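Local coordinates for protein adenosylmethionine-8-amino-7-oxononanoate aminotransferase (Methanocaldococcus jannaschii, PDB 6ZHK) that probably transfers the amino group of S-adenosyl-L-methionine to 8-amino-7-oxononanoate in biotin biosynthesis, using pyridoxal 5'-phosphate as cofactor, at residues G249-N261 with F282-P294. Numbering follows the deposited sequence.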
loop_
_atom_site.group_PDB
_atom_site.type_symbol
_atom_site.label_atom_id
_atom_site.label_comp_id
_atom_site.label_asym_id
_atom_site.label_seq_id
_atom_site.Cartn_x
_atom_site.Cartn_y
_atom_site.Cartn_z
ATOM N N GLY A 249 21.118 16.169 17.954
ATOM C CA GLY A 249 21.842 17.054 17.043
ATOM C C GLY A 249 22.132 16.432 15.671
ATOM O O GLY A 249 22.532 17.137 14.754
ATOM N N TYR A 250 21.910 15.112 15.509
ATOM C CA TYR A 250 22.290 14.499 14.248
ATOM C C TYR A 250 21.357 14.964 13.125
ATOM O O TYR A 250 21.823 15.454 12.091
ATOM C CB TYR A 250 22.423 12.979 14.357
ATOM C CG TYR A 250 22.852 12.339 13.057
ATOM C CD1 TYR A 250 21.901 11.937 12.115
ATOM C CD2 TYR A 250 24.178 12.020 12.820
ATOM C CE1 TYR A 250 22.272 11.289 10.950
ATOM C CE2 TYR A 250 24.569 11.364 11.657
ATOM C CZ TYR A 250 23.607 10.988 10.726
ATOM O OH TYR A 250 23.960 10.367 9.563
ATOM N N ILE A 251 20.042 14.777 13.342
ATOM C CA ILE A 251 19.032 15.148 12.364
ATOM C C ILE A 251 19.110 16.649 12.071
ATOM O O ILE A 251 19.031 17.079 10.914
ATOM C CB ILE A 251 17.605 14.754 12.822
ATOM C CG1 ILE A 251 17.487 13.275 13.217
ATOM C CG2 ILE A 251 16.588 15.192 11.768
ATOM C CD1 ILE A 251 17.056 12.387 12.100
ATOM N N GLU A 252 19.297 17.467 13.126
ATOM C CA GLU A 252 19.413 18.905 12.924
ATOM C C GLU A 252 20.605 19.244 12.028
ATOM O O GLU A 252 20.464 20.094 11.193
ATOM C CB GLU A 252 19.541 19.668 14.260
ATOM C CG GLU A 252 18.317 19.495 15.152
ATOM C CD GLU A 252 18.315 18.355 16.175
ATOM O OE1 GLU A 252 18.875 17.253 15.927
ATOM O OE2 GLU A 252 17.719 18.553 17.225
ATOM N N GLY A 253 21.772 18.638 12.231
ATOM C CA GLY A 253 22.928 18.964 11.402
ATOM C C GLY A 253 22.730 18.477 9.966
ATOM O O GLY A 253 23.132 19.140 9.000
ATOM N N VAL A 254 22.076 17.320 9.798
ATOM C CA VAL A 254 21.810 16.860 8.432
ATOM C C VAL A 254 20.839 17.821 7.739
ATOM O O VAL A 254 21.049 18.252 6.615
ATOM C CB VAL A 254 21.278 15.414 8.428
ATOM C CG1 VAL A 254 20.724 15.048 7.055
ATOM C CG2 VAL A 254 22.311 14.405 8.903
ATOM N N ALA A 255 19.756 18.166 8.410
ATOM C CA ALA A 255 18.815 19.112 7.835
ATOM C C ALA A 255 19.511 20.410 7.442
ATOM O O ALA A 255 19.204 21.006 6.413
ATOM C CB ALA A 255 17.683 19.344 8.815
ATOM N N LYS A 256 20.421 20.895 8.294
ATOM C CA LYS A 256 21.034 22.175 7.980
ATOM C C LYS A 256 21.897 21.987 6.735
ATOM O O LYS A 256 21.910 22.847 5.862
ATOM C CB LYS A 256 21.883 22.621 9.175
ATOM C CG LYS A 256 22.773 23.849 8.983
ATOM C CD LYS A 256 23.443 24.157 10.330
ATOM C CE LYS A 256 24.073 25.533 10.505
ATOM N NZ LYS A 256 25.351 25.628 9.780
ATOM N N ALA A 257 22.606 20.856 6.656
ATOM C CA ALA A 257 23.441 20.550 5.504
ATOM C C ALA A 257 22.592 20.428 4.234
ATOM O O ALA A 257 23.005 20.918 3.179
ATOM C CB ALA A 257 24.238 19.298 5.777
ATOM N N CYS A 258 21.402 19.802 4.334
ATOM C CA CYS A 258 20.501 19.755 3.179
ATOM C C CYS A 258 20.072 21.157 2.736
ATOM O O CYS A 258 20.064 21.499 1.551
ATOM C CB CYS A 258 19.277 18.908 3.480
ATOM S SG CYS A 258 19.694 17.160 3.673
ATOM N N LYS A 259 19.760 22.029 3.698
ATOM C CA LYS A 259 19.389 23.400 3.373
ATOM C C LYS A 259 20.544 24.125 2.682
ATOM O O LYS A 259 20.315 24.770 1.645
ATOM C CB LYS A 259 18.918 24.135 4.639
ATOM C CG LYS A 259 18.203 25.470 4.424
ATOM C CD LYS A 259 17.731 26.114 5.734
ATOM C CE LYS A 259 17.112 27.496 5.566
ATOM N NZ LYS A 259 15.896 27.444 4.711
ATOM N N GLU A 260 21.760 23.985 3.224
ATOM C CA GLU A 260 22.904 24.744 2.727
ATOM C C GLU A 260 23.352 24.228 1.366
ATOM O O GLU A 260 23.986 24.981 0.628
ATOM C CB GLU A 260 24.076 24.735 3.711
ATOM C CG GLU A 260 23.789 25.664 4.870
ATOM C CD GLU A 260 24.838 25.702 5.957
ATOM O OE1 GLU A 260 25.765 24.860 5.906
ATOM O OE2 GLU A 260 24.712 26.580 6.865
ATOM N N ASN A 261 22.968 22.990 1.014
ATOM C CA ASN A 261 23.460 22.384 -0.215
ATOM C C ASN A 261 22.339 22.095 -1.200
ATOM O O ASN A 261 22.584 21.392 -2.186
ATOM C CB ASN A 261 24.246 21.084 0.043
ATOM C CG ASN A 261 25.561 21.270 0.777
ATOM O OD1 ASN A 261 25.669 21.143 2.017
ATOM N ND2 ASN A 261 26.609 21.500 0.017
ATOM N N PHE A 282 8.823 13.707 15.800
ATOM C CA PHE A 282 10.238 14.048 15.972
ATOM C C PHE A 282 10.531 15.440 15.430
ATOM O O PHE A 282 11.248 16.227 16.070
ATOM C CB PHE A 282 11.188 12.994 15.407
ATOM C CG PHE A 282 12.624 13.245 15.807
ATOM C CD1 PHE A 282 13.089 12.888 17.066
ATOM C CD2 PHE A 282 13.471 13.946 14.961
ATOM C CE1 PHE A 282 14.415 13.149 17.428
ATOM C CE2 PHE A 282 14.774 14.269 15.345
ATOM C CZ PHE A 282 15.253 13.836 16.567
ATOM N N CYS A 283 9.931 15.758 14.274
ATOM C CA CYS A 283 10.198 17.053 13.639
ATOM C C CYS A 283 9.558 18.255 14.359
ATOM O O CYS A 283 9.798 19.389 13.927
ATOM C CB CYS A 283 9.881 16.999 12.145
ATOM S SG CYS A 283 8.125 16.838 11.811
ATOM N N ASP A 284 8.820 18.038 15.479
ATOM C CA ASP A 284 8.405 19.114 16.366
ATOM C C ASP A 284 9.601 19.552 17.216
ATOM O O ASP A 284 9.667 19.286 18.405
ATOM C CB ASP A 284 7.333 18.705 17.388
ATOM C CG ASP A 284 5.958 18.507 16.767
ATOM O OD1 ASP A 284 5.719 19.038 15.648
ATOM O OD2 ASP A 284 5.110 17.853 17.420
ATOM N N ASN A 285 10.528 20.197 16.563
ATOM C CA ASN A 285 11.865 20.437 17.066
ATOM C C ASN A 285 12.114 21.873 16.672
ATOM O O ASN A 285 11.875 22.230 15.520
ATOM C CB ASN A 285 12.807 19.428 16.391
ATOM C CG ASN A 285 14.274 19.699 16.605
ATOM O OD1 ASN A 285 14.769 20.764 16.264
ATOM N ND2 ASN A 285 14.985 18.703 17.071
ATOM N N GLU A 286 12.464 22.733 17.644
ATOM C CA GLU A 286 12.537 24.152 17.289
ATOM C C GLU A 286 13.584 24.399 16.215
ATOM O O GLU A 286 13.395 25.246 15.352
ATOM C CB GLU A 286 12.861 25.085 18.473
ATOM C CG GLU A 286 11.642 25.518 19.289
ATOM C CD GLU A 286 10.299 25.692 18.580
ATOM O OE1 GLU A 286 10.185 26.505 17.583
ATOM O OE2 GLU A 286 9.346 25.012 19.029
ATOM N N GLU A 287 14.701 23.673 16.277
ATOM C CA GLU A 287 15.749 23.897 15.307
ATOM C C GLU A 287 15.277 23.487 13.909
ATOM O O GLU A 287 15.424 24.250 12.955
ATOM C CB GLU A 287 16.965 23.066 15.693
ATOM C CG GLU A 287 18.158 23.324 14.798
ATOM C CD GLU A 287 19.508 23.111 15.464
ATOM O OE1 GLU A 287 19.543 22.972 16.699
ATOM O OE2 GLU A 287 20.520 23.045 14.731
ATOM N N LEU A 288 14.662 22.309 13.809
ATOM C CA LEU A 288 14.152 21.865 12.508
ATOM C C LEU A 288 13.070 22.805 11.998
ATOM O O LEU A 288 12.979 23.125 10.801
ATOM C CB LEU A 288 13.590 20.455 12.708
ATOM C CG LEU A 288 14.654 19.367 12.853
ATOM C CD1 LEU A 288 13.969 18.000 12.964
ATOM C CD2 LEU A 288 15.577 19.369 11.625
ATOM N N LYS A 289 12.189 23.247 12.909
ATOM C CA LYS A 289 11.179 24.217 12.496
ATOM C C LYS A 289 11.798 25.491 11.910
ATOM O O LYS A 289 11.321 26.042 10.909
ATOM C CB LYS A 289 10.257 24.621 13.652
ATOM C CG LYS A 289 9.271 23.559 14.098
ATOM C CD LYS A 289 8.351 24.208 15.145
ATOM C CE LYS A 289 7.499 23.180 15.850
ATOM N NZ LYS A 289 6.374 23.853 16.546
ATOM N N LYS A 290 12.873 25.970 12.528
ATOM C CA LYS A 290 13.511 27.201 12.071
ATOM C C LYS A 290 14.153 27.013 10.682
ATOM O O LYS A 290 14.110 27.922 9.858
ATOM C CB LYS A 290 14.478 27.712 13.153
ATOM C CG LYS A 290 14.670 29.229 13.169
ATOM C CD LYS A 290 15.106 29.904 11.851
ATOM C CE LYS A 290 14.447 31.245 11.533
ATOM N NZ LYS A 290 13.684 31.830 12.669
ATOM N N LEU A 291 14.670 25.808 10.391
ATOM C CA LEU A 291 15.305 25.421 9.144
ATOM C C LEU A 291 14.265 25.086 8.081
ATOM O O LEU A 291 14.613 25.031 6.909
ATOM C CB LEU A 291 16.194 24.185 9.359
ATOM C CG LEU A 291 17.466 24.421 10.189
ATOM C CD1 LEU A 291 18.117 23.096 10.569
ATOM C CD2 LEU A 291 18.451 25.275 9.412
ATOM N N GLU A 292 12.998 25.003 8.491
ATOM C CA GLU A 292 11.928 24.572 7.603
ATOM C C GLU A 292 12.307 23.206 7.031
ATOM O O GLU A 292 12.134 22.984 5.843
ATOM C CB GLU A 292 11.558 25.644 6.556
ATOM C CG GLU A 292 10.922 26.858 7.239
ATOM C CD GLU A 292 10.706 28.088 6.386
ATOM O OE1 GLU A 292 10.391 27.932 5.209
ATOM O OE2 GLU A 292 10.817 29.200 6.941
ATOM N N LYS A 293 12.819 22.305 7.899
ATOM C CA LYS A 293 13.096 20.942 7.456
ATOM C C LYS A 293 12.360 19.997 8.376
ATOM O O LYS A 293 12.117 20.314 9.550
ATOM C CB LYS A 293 14.593 20.674 7.529
ATOM C CG LYS A 293 15.387 21.499 6.532
ATOM C CD LYS A 293 15.260 20.894 5.141
ATOM C CE LYS A 293 15.957 21.702 4.073
ATOM N NZ LYS A 293 14.999 22.680 3.489
ATOM N N PRO A 294 11.959 18.796 7.919
ATOM C CA PRO A 294 12.221 18.305 6.572
ATOM C C PRO A 294 11.325 18.948 5.526
ATOM O O PRO A 294 10.258 19.444 5.845
ATOM C CB PRO A 294 11.777 16.840 6.689
ATOM C CG PRO A 294 10.594 16.884 7.662
ATOM C CD PRO A 294 11.128 17.897 8.700
HETATM O O HOH W 1 17.812 21.004 18.324
#
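Ile251 sets its CG1 obliquely against the Phe282 ring, 3.6 Å from CE2, while its CG2 faces Leu288 CD1. At Glu252 the contact becomes polar: Asn285 ND2 donates to Glu252 OE2 over 2.7 Å, nearly straight at 166°. The carboxylate is met from above its plane, whereas the acceptor lies close to the amide plane of Asn285. That amide works twice, since OD1 of this N-cap residue accepts from Leu288 N. A bend at chi2 (92°) turns the Glu252 carboxylate toward Asn285, and a water donating to both Glu252 OE2 and Glu287 OE1 bridges two acids whose like charges it probably eases. The helix axes run parallel (9°) and 9.7 Å apart, and both segments pack on the same face of the central sheet of the class-III aminotransferase fold, Ala255 on Phe265 and Pro294 on Leu267 of strand 265-268, which carries Asp268, a predicted cofactor residue. Ala255 CB meets both Leu288 CD2 (3.5 Å) and Lys293 CB (3.6 Å). Leu291 CD1 reaches Lys256 CB at 4.0 Å. Lys259 crosses Leu291 at a slant, its CD 3.8 Å from Leu291 CD2, and its CB meets CE of Lys293, whose NZ pairs with Asp295 beyond the Schellman motif at Glu292.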